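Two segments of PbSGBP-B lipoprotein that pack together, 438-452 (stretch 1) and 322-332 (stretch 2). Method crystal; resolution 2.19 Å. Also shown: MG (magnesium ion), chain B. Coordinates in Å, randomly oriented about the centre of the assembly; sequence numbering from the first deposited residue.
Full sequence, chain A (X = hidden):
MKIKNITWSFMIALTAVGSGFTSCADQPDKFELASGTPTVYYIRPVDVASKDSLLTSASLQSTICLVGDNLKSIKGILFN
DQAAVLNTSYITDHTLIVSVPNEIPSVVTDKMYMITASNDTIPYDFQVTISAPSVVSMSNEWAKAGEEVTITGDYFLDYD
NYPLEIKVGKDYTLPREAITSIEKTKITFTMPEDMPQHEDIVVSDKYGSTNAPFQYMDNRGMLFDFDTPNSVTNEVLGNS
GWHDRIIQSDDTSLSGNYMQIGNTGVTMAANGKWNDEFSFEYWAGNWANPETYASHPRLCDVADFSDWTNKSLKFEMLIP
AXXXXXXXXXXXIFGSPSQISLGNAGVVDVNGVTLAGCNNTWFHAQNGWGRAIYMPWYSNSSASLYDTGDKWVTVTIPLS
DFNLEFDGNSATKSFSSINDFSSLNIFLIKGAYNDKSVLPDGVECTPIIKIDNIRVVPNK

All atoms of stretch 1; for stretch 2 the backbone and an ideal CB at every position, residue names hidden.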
ATOM      1  N   VAL A 438     -25.774   0.021   5.321  1.00 85.65           N
ATOM      2  CA  VAL A 438     -25.071   1.266   5.036  1.00 84.21           C
ATOM      3  C   VAL A 438     -24.264   1.093   3.754  1.00 84.39           C
ATOM      4  O   VAL A 438     -24.098   2.040   2.976  1.00 87.94           O
ATOM      5  CB  VAL A 438     -24.180   1.676   6.225  1.00 83.21           C
ATOM      6  CG1 VAL A 438     -22.993   2.513   5.771  1.00 85.00           C
ATOM      7  CG2 VAL A 438     -25.002   2.435   7.257  1.00 87.70           C
ATOM      8  N   LEU A 439     -23.776  -0.123   3.517  1.00 81.48           N
ATOM      9  CA  LEU A 439     -23.075  -0.404   2.276  1.00 74.66           C
ATOM     10  C   LEU A 439     -24.014  -0.214   1.086  1.00 70.34           C
ATOM     11  O   LEU A 439     -25.237  -0.310   1.227  1.00 74.22           O
ATOM     12  CB  LEU A 439     -22.511  -1.824   2.283  1.00 72.28           C
ATOM     13  CG  LEU A 439     -21.498  -2.138   3.384  1.00 71.52           C
ATOM     14  CD1 LEU A 439     -21.727  -3.530   3.956  1.00 74.41           C
ATOM     15  CD2 LEU A 439     -20.070  -1.974   2.879  1.00 69.94           C
ATOM     16  N   PRO A 440     -23.467   0.067  -0.100  1.00 67.75           N
ATOM     17  CA  PRO A 440     -24.319   0.417  -1.243  1.00 75.66           C
ATOM     18  C   PRO A 440     -24.587  -0.738  -2.192  1.00 68.27           C
ATOM     19  O   PRO A 440     -23.884  -1.756  -2.182  1.00 61.56           O
ATOM     20  CB  PRO A 440     -23.511   1.515  -1.943  1.00 77.77           C
ATOM     21  CG  PRO A 440     -22.068   1.231  -1.568  1.00 68.41           C
ATOM     22  CD  PRO A 440     -22.043   0.271  -0.404  1.00 60.96           C
ATOM     23  N   ASP A 441     -25.611  -0.574  -3.024  1.00 70.36           N
ATOM     24  CA  ASP A 441     -25.899  -1.504  -4.101  1.00 73.31           C
ATOM     25  C   ASP A 441     -24.910  -1.305  -5.247  1.00 79.00           C
ATOM     26  O   ASP A 441     -24.204  -0.296  -5.332  1.00 80.16           O
ATOM     27  CB  ASP A 441     -27.330  -1.314  -4.602  1.00 79.08           C
ATOM     28  CG  ASP A 441     -28.366  -1.816  -3.619  1.00 86.07           C
ATOM     29  OD1 ASP A 441     -27.981  -2.458  -2.619  1.00 85.00           O
ATOM     30  OD2 ASP A 441     -29.568  -1.563  -3.845  1.00 88.60           O
ATOM     31  N   GLY A 442     -24.871  -2.285  -6.145  1.00 77.47           N
ATOM     32  CA  GLY A 442     -24.039  -2.232  -7.324  1.00 70.59           C
ATOM     33  C   GLY A 442     -24.861  -2.464  -8.578  1.00 70.16           C
ATOM     34  O   GLY A 442     -26.058  -2.179  -8.629  1.00 76.63           O
ATOM     35  N   VAL A 443     -24.190  -2.988  -9.601  1.00 69.54           N
ATOM     36  CA  VAL A 443     -24.831  -3.378 -10.851  1.00 70.94           C
ATOM     37  C   VAL A 443     -24.747  -4.892 -10.980  1.00 66.55           C
ATOM     38  O   VAL A 443     -23.759  -5.509 -10.560  1.00 60.38           O
ATOM     39  CB  VAL A 443     -24.195  -2.672 -12.069  1.00 64.44           C
ATOM     40  CG1 VAL A 443     -24.133  -1.170 -11.836  1.00 65.15           C
ATOM     41  CG2 VAL A 443     -22.805  -3.221 -12.356  1.00 55.70           C
ATOM     42  N   GLU A 444     -25.799  -5.492 -11.534  1.00 68.94           N
ATOM     43  CA  GLU A 444     -25.828  -6.939 -11.700  1.00 68.96           C
ATOM     44  C   GLU A 444     -24.688  -7.384 -12.606  1.00 68.15           C
ATOM     45  O   GLU A 444     -24.409  -6.759 -13.633  1.00 69.67           O
ATOM     46  CB  GLU A 444     -27.174  -7.378 -12.278  1.00 73.62           C
ATOM     47  CG  GLU A 444     -27.366  -8.881 -12.352  1.00 71.91           C
ATOM     48  CD  GLU A 444     -28.659  -9.265 -13.044  1.00 83.08           C
ATOM     49  OE1 GLU A 444     -29.046  -8.571 -14.009  1.00 89.03           O
ATOM     50  OE2 GLU A 444     -29.289 -10.256 -12.621  1.00 86.95           O
ATOM     51  N   CYS A 445     -24.019  -8.465 -12.217  1.00 60.52           N
ATOM     52  CA  CYS A 445     -22.814  -8.890 -12.911  1.00 58.29           C
ATOM     53  C   CYS A 445     -22.677 -10.403 -12.813  1.00 54.50           C
ATOM     54  O   CYS A 445     -23.475 -11.086 -12.164  1.00 57.50           O
ATOM     55  CB  CYS A 445     -21.577  -8.193 -12.334  1.00 58.36           C
ATOM     56  SG  CYS A 445     -21.470  -8.224 -10.525  1.00 60.08           S
ATOM     57  N   THR A 446     -21.650 -10.920 -13.483  1.00 49.94           N
ATOM     58  CA  THR A 446     -21.230 -12.315 -13.381  1.00 51.48           C
ATOM     59  C   THR A 446     -19.728 -12.290 -13.138  1.00 55.33           C
ATOM     60  O   THR A 446     -18.932 -12.504 -14.063  1.00 61.22           O
ATOM     61  CB  THR A 446     -21.582 -13.107 -14.641  1.00 58.97           C
ATOM     62  OG1 THR A 446     -21.003 -12.468 -15.787  1.00 63.44           O
ATOM     63  CG2 THR A 446     -23.093 -13.188 -14.820  1.00 57.18           C
ATOM     64  N   PRO A 447     -19.303 -12.020 -11.908  1.00 54.06           N
ATOM     65  CA  PRO A 447     -17.885 -11.764 -11.657  1.00 50.06           C
ATOM     66  C   PRO A 447     -17.071 -13.040 -11.527  1.00 49.21           C
ATOM     67  O   PRO A 447     -17.541 -14.069 -11.036  1.00 46.82           O
ATOM     68  CB  PRO A 447     -17.904 -10.991 -10.335  1.00 45.03           C
ATOM     69  CG  PRO A 447     -19.092 -11.546  -9.620  1.00 44.77           C
ATOM     70  CD  PRO A 447     -20.111 -11.900 -10.681  1.00 47.18           C
ATOM     71  N   ILE A 448     -15.828 -12.955 -11.993  1.00 49.58           N
ATOM     72  CA  ILE A 448     -14.827 -14.000 -11.819  1.00 48.85           C
ATOM     73  C   ILE A 448     -13.621 -13.359 -11.151  1.00 52.98           C
ATOM     74  O   ILE A 448     -13.005 -12.446 -11.716  1.00 54.81           O
ATOM     75  CB  ILE A 448     -14.429 -14.654 -13.151  1.00 46.65           C
ATOM     76  CG1 ILE A 448     -15.566 -15.534 -13.678  1.00 48.09           C
ATOM     77  CG2 ILE A 448     -13.153 -15.469 -12.977  1.00 45.83           C
ATOM     78  CD1 ILE A 448     -15.155 -16.462 -14.811  1.00 45.99           C
ATOM     79  N   ILE A 449     -13.294 -13.822  -9.950  1.00 44.20           N
ATOM     80  CA  ILE A 449     -12.187 -13.282  -9.171  1.00 39.55           C
ATOM     81  C   ILE A 449     -11.234 -14.423  -8.867  1.00 43.37           C
ATOM     82  O   ILE A 449     -11.570 -15.341  -8.107  1.00 40.99           O
ATOM     83  CB  ILE A 449     -12.661 -12.605  -7.878  1.00 40.53           C
ATOM     84  CG1 ILE A 449     -13.507 -11.376  -8.201  1.00 41.43           C
ATOM     85  CG2 ILE A 449     -11.470 -12.258  -6.995  1.00 41.53           C
ATOM     86  CD1 ILE A 449     -14.300 -10.865  -7.026  1.00 42.65           C
ATOM     87  N   LYS A 450     -10.050 -14.370  -9.459  1.00 39.93           N
ATOM     88  CA  LYS A 450      -9.007 -15.346  -9.201  1.00 36.85           C
ATOM     89  C   LYS A 450      -8.010 -14.752  -8.220  1.00 36.02           C
ATOM     90  O   LYS A 450      -7.543 -13.627  -8.407  1.00 40.80           O
ATOM     91  CB  LYS A 450      -8.329 -15.767 -10.502  1.00 39.60           C
ATOM     92  CG  LYS A 450      -9.318 -16.333 -11.508  1.00 43.37           C
ATOM     93  CD  LYS A 450      -8.645 -16.823 -12.777  1.00 46.59           C
ATOM     94  CE  LYS A 450      -9.672 -17.424 -13.727  1.00 46.93           C
ATOM     95  NZ  LYS A 450      -9.069 -17.787 -15.036  1.00 49.93           N
ATOM     96  N   ILE A 451      -7.706 -15.499  -7.167  1.00 40.24           N
ATOM     97  CA  ILE A 451      -6.864 -15.018  -6.082  1.00 37.40           C
ATOM     98  C   ILE A 451      -5.718 -15.996  -5.892  1.00 40.44           C
ATOM     99  O   ILE A 451      -5.908 -17.216  -5.964  1.00 42.84           O
ATOM    100  CB  ILE A 451      -7.679 -14.850  -4.780  1.00 36.59           C
ATOM    101  CG1 ILE A 451      -8.677 -13.704  -4.931  1.00 33.95           C
ATOM    102  CG2 ILE A 451      -6.768 -14.610  -3.586  1.00 33.74           C
ATOM    103  CD1 ILE A 451      -9.713 -13.634  -3.828  1.00 33.08           C
ATOM    104  N   ASP A 452      -4.522 -15.460  -5.668  1.00 39.27           N
ATOM    105  CA  ASP A 452      -3.388 -16.286  -5.295  1.00 43.55           C
ATOM    106  C   ASP A 452      -2.465 -15.456  -4.411  1.00 41.34           C
ATOM    107  O   ASP A 452      -2.528 -14.225  -4.397  1.00 43.98           O
ATOM    108  CB  ASP A 452      -2.670 -16.831  -6.543  1.00 53.13           C
ATOM    109  CG  ASP A 452      -1.526 -17.765  -6.202  1.00 56.79           C
ATOM    110  OD1 ASP A 452      -0.480 -17.707  -6.882  1.00 58.15           O
ATOM    111  OD2 ASP A 452      -1.671 -18.549  -5.243  1.00 49.84           O
ATOM    112  N   UNK A 322     -14.104  -9.692 -19.408  1.00 57.29           N
ATOM    113  CA  UNK A 322     -15.447 -10.155 -19.732  1.00 60.54           C
ATOM    114  C   UNK A 322     -16.225 -10.631 -18.510  1.00 54.65           C
ATOM    115  O   UNK A 322     -17.355 -11.104 -18.661  1.00 59.25           O
ATOM    116  CB  UNK A 322     -15.368 -11.286 -20.759  1.00 60.54           C
ATOM    117  N   UNK A 323     -15.654 -10.519 -17.311  1.00 52.11           N
ATOM    118  CA  UNK A 323     -16.293 -10.991 -16.088  1.00 48.98           C
ATOM    119  C   UNK A 323     -16.080  -9.960 -14.977  1.00 50.99           C
ATOM    120  O   UNK A 323     -15.538 -10.248 -13.913  1.00 55.24           O
ATOM    121  CB  UNK A 323     -15.741 -12.357 -15.676  1.00 48.98           C
ATOM    122  N   UNK A 324     -16.530  -8.735 -15.232  1.00 49.82           N
ATOM    123  CA  UNK A 324     -16.293  -7.653 -14.297  1.00 45.91           C
ATOM    124  C   UNK A 324     -17.012  -7.854 -12.976  1.00 52.24           C
ATOM    125  O   UNK A 324     -18.042  -8.521 -12.887  1.00 46.59           O
ATOM    126  CB  UNK A 324     -16.722  -6.324 -14.921  1.00 45.91           C
ATOM    127  N   UNK A 325     -16.443  -7.254 -11.934  1.00 51.73           N
ATOM    128  CA  UNK A 325     -16.965  -7.322 -10.573  1.00 53.91           C
ATOM    129  C   UNK A 325     -17.525  -5.951 -10.223  1.00 58.11           C
ATOM    130  O   UNK A 325     -16.764  -5.003  -9.997  1.00 63.84           O
ATOM    131  CB  UNK A 325     -15.887  -7.753  -9.577  1.00 53.91           C
ATOM    132  N   UNK A 326     -18.850  -5.845 -10.179  1.00 56.48           N
ATOM    133  CA  UNK A 326     -19.483  -4.557  -9.984  1.00 57.89           C
ATOM    134  C   UNK A 326     -20.485  -4.508  -8.851  1.00 56.66           C
ATOM    135  O   UNK A 326     -21.116  -3.471  -8.624  1.00 57.95           O
ATOM    136  CB  UNK A 326     -20.178  -4.136 -11.280  1.00 57.89           C
ATOM    137  N   UNK A 327     -20.654  -5.613  -8.131  1.00 51.45           N
ATOM    138  CA  UNK A 327     -21.579  -5.625  -7.008  1.00 56.73           C
ATOM    139  C   UNK A 327     -21.082  -6.611  -5.964  1.00 58.98           C
ATOM    140  O   UNK A 327     -20.291  -7.510  -6.254  1.00 57.89           O
ATOM    141  CB  UNK A 327     -22.995  -5.983  -7.464  1.00 56.73           C
ATOM    142  N   UNK A 328     -21.560  -6.429  -4.740  1.00 60.65           N
ATOM    143  CA  UNK A 328     -21.237  -7.336  -3.670  1.00 59.28           C
ATOM    144  C   UNK A 328     -19.871  -7.075  -3.088  1.00 59.74           C
ATOM    145  O   UNK A 328     -18.842  -7.500  -3.625  1.00 59.02           O
ATOM    146  CB  UNK A 328     -21.325  -8.781  -4.164  1.00 59.28           C
ATOM    147  N   UNK A 329     -19.840  -6.361  -1.969  1.00 62.33           N
ATOM    148  CA  UNK A 329     -18.557  -6.011  -1.357  1.00 63.08           C
ATOM    149  C   UNK A 329     -17.844  -7.243  -0.826  1.00 58.77           C
ATOM    150  O   UNK A 329     -18.463  -8.157  -0.274  1.00 58.71           O
ATOM    151  CB  UNK A 329     -18.762  -5.000  -0.227  1.00 63.08           C
ATOM    152  N   UNK A 330     -16.538  -7.240  -0.888  1.00 54.03           N
ATOM    153  CA  UNK A 330     -15.751  -8.325  -0.445  1.00 49.14           C
ATOM    154  C   UNK A 330     -15.408  -8.215   0.974  1.00 51.12           C
ATOM    155  O   UNK A 330     -14.560  -7.462   1.333  1.00 50.34           O
ATOM    156  CB  UNK A 330     -14.478  -8.447  -1.285  1.00 49.14           C
ATOM    157  N   UNK A 331     -16.023  -9.016   1.793  1.00 50.70           N
ATOM    158  CA  UNK A 331     -15.764  -9.014   3.226  1.00 54.00           C
ATOM    159  C   UNK A 331     -14.714 -10.076   3.526  1.00 50.79           C
ATOM    160  O   UNK A 331     -14.930 -11.264   3.260  1.00 52.29           O
ATOM    161  CB  UNK A 331     -17.046  -9.265   4.023  1.00 54.00           C
ATOM    162  N   UNK A 332     -13.572  -9.643   4.044  1.00 50.16           N
ATOM    163  CA  UNK A 332     -12.481 -10.535   4.418  1.00 52.67           C
ATOM    164  C   UNK A 332     -12.478 -10.622   5.938  1.00 55.21           C
ATOM    165  O   UNK A 332     -12.121  -9.657   6.622  1.00 52.43           O
ATOM    166  CB  UNK A 332     -11.135 -10.045   3.880  1.00 52.67           C
TER
HETATM  167 MG    MG B 501      -0.214 -20.084  -6.669  1.00 26.21          MG

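Position 322 points sideways, and its ideal CB has no atom of stretch 1 within 5.5 Å. Little is fixed here; a polar residue would do. It is D322, whose carboxylate end comes nearer without making contact.

Position 323 points toward stretch 1. Its ideal CB lies 3.6 Å from T446 O and 3.7 Å from I448 CB, so a small side chain suits best. The residue is A323. Its CB packs on I448 CB at 3.7 Å, and A323 O accepts a weak hydrogen bond from I448 N at 3.3 Å.

At 324 a CB would point away, so stretch 1 sets no limit on size. Phi/psi of -66/154 is open to most residues. G324 is deposited, and it works through its carbonyl. Water 1 donates to G324 O at 2.5 Å and accepts from T446 N at 3.0 Å, bridging the two backbones.

Position 325 points sideways, with its ideal CB 3.9 Å from P447 CB and 4.3 Å from I449 CD1. This apolar setting would suit a branched aliphatic or an aromatic residue. W325 fills it, with chi1 t. I449 CD1 sits over one face of the indole, 3.9 Å from the centroid of the five-membered ring, in a CH-pi contact. Within stretch 2, W325 NE1 donates to the carbonyl O of 328 at 3.0 Å and weakly to that of 327 at 2.8 Å.

At 326 an ideal CB would clash with V443 CG2 at 3.0 Å. Glycine is the natural fit, and G326 is found. Its backbone bonds in both directions: G326 N donates to C445 SG at 3.6 Å, and G326 O accepts from V443 N at 3.3 Å.

Position 327 points toward stretch 1, but its ideal CB is only 3.2 Å from V443 O. Alanine or glycine would suit. A327 places its methyl against G442, with A327 CB 3.9 Å from G442 CA.

Position 328 has phi 79°, which favours glycine, and a CB would point away. It is G328.

Position 329 points toward L439, with its ideal CB 4.5 Å from L439 CD2. Phi of -67° allows proline, though other apolar residues would suit. P329 CG meets L439 CD2 at 4.3 Å.

Position 330 points toward stretch 1, which has no atom within 5.5 Å of the ideal CB. A medium or long apolar side chain would suit, to reach toward I449. Selenomethionine M330 does: its CE lies 4.1 Å from I449 CD1 and 4.5 Å from I451 CD1.

Position 331 points sideways and allows many residues. Q331 NE2 is 4.4 Å from L439 CD1.

Position 332 is out of reach; I332 makes no contact.

Stretch 2, residues 322-332: DAGWGAGPMQI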
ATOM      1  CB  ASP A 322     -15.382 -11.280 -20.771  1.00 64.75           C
ATOM      2  CG  ASP A 322     -14.427 -12.390 -20.375  1.00 70.51           C
ATOM      3  OD1 ASP A 322     -14.628 -13.003 -19.306  1.00 74.84           O
ATOM      4  OD2 ASP A 322     -13.479 -12.660 -21.141  1.00 76.71           O
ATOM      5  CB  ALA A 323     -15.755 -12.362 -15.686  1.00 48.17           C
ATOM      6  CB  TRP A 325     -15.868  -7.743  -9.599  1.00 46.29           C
ATOM      7  CG  TRP A 325     -16.269  -7.706  -8.157  1.00 48.53           C
ATOM      8  CD1 TRP A 325     -17.504  -7.964  -7.639  1.00 43.82           C
ATOM      9  CD2 TRP A 325     -15.424  -7.394  -7.043  1.00 50.02           C
ATOM     10  NE1 TRP A 325     -17.482  -7.830  -6.270  1.00 48.53           N
ATOM     11  CE2 TRP A 325     -16.216  -7.482  -5.881  1.00 46.28           C
ATOM     12  CE3 TRP A 325     -14.075  -7.049  -6.917  1.00 49.26           C
ATOM     13  CZ2 TRP A 325     -15.704  -7.237  -4.608  1.00 43.83           C
ATOM     14  CZ3 TRP A 325     -13.569  -6.806  -5.652  1.00 52.33           C
ATOM     15  CH2 TRP A 325     -14.381  -6.902  -4.516  1.00 49.30           C
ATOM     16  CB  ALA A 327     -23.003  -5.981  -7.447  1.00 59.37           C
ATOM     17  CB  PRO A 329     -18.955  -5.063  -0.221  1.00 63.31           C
ATOM     18  CG  PRO A 329     -20.364  -4.635  -0.521  1.00 61.09           C
ATOM     19  CD  PRO A 329     -20.980  -5.804  -1.224  1.00 56.87           C
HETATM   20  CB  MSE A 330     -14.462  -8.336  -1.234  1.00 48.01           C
HETATM   21  CG  MSE A 330     -13.603  -9.553  -0.968  1.00 47.88           C
HETATM   22 SE   MSE A 330     -11.851  -9.688  -1.751  0.59 49.63          SE
HETATM   23  CE  MSE A 330     -12.287 -10.008  -3.562  1.00 56.02           C
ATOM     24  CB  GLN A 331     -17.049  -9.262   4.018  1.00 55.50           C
ATOM     25  CG  GLN A 331     -18.190  -8.348   3.587  1.00 60.67           C
ATOM     26  CD  GLN A 331     -19.257  -8.168   4.650  1.00 62.78           C
ATOM     27  OE1 GLN A 331     -19.026  -8.422   5.832  1.00 63.02           O
ATOM     28  NE2 GLN A 331     -20.432  -7.708   4.232  1.00 61.90           N
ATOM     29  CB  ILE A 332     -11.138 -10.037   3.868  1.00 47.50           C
ATOM     30  CG1 ILE A 332     -11.250  -9.779   2.363  1.00 44.71           C
ATOM     31  CG2 ILE A 332     -10.034 -11.038   4.159  1.00 49.58           C
ATOM     32  CD1 ILE A 332     -10.126  -8.941   1.797  1.00 43.95           C
TER
HETATM   33  O   HOH W   1     -19.514  -9.264 -14.826  1.00 50.40           O
HETATM   34  O   HOH W   2       1.426 -19.123  -5.997  1.00 35.06           O
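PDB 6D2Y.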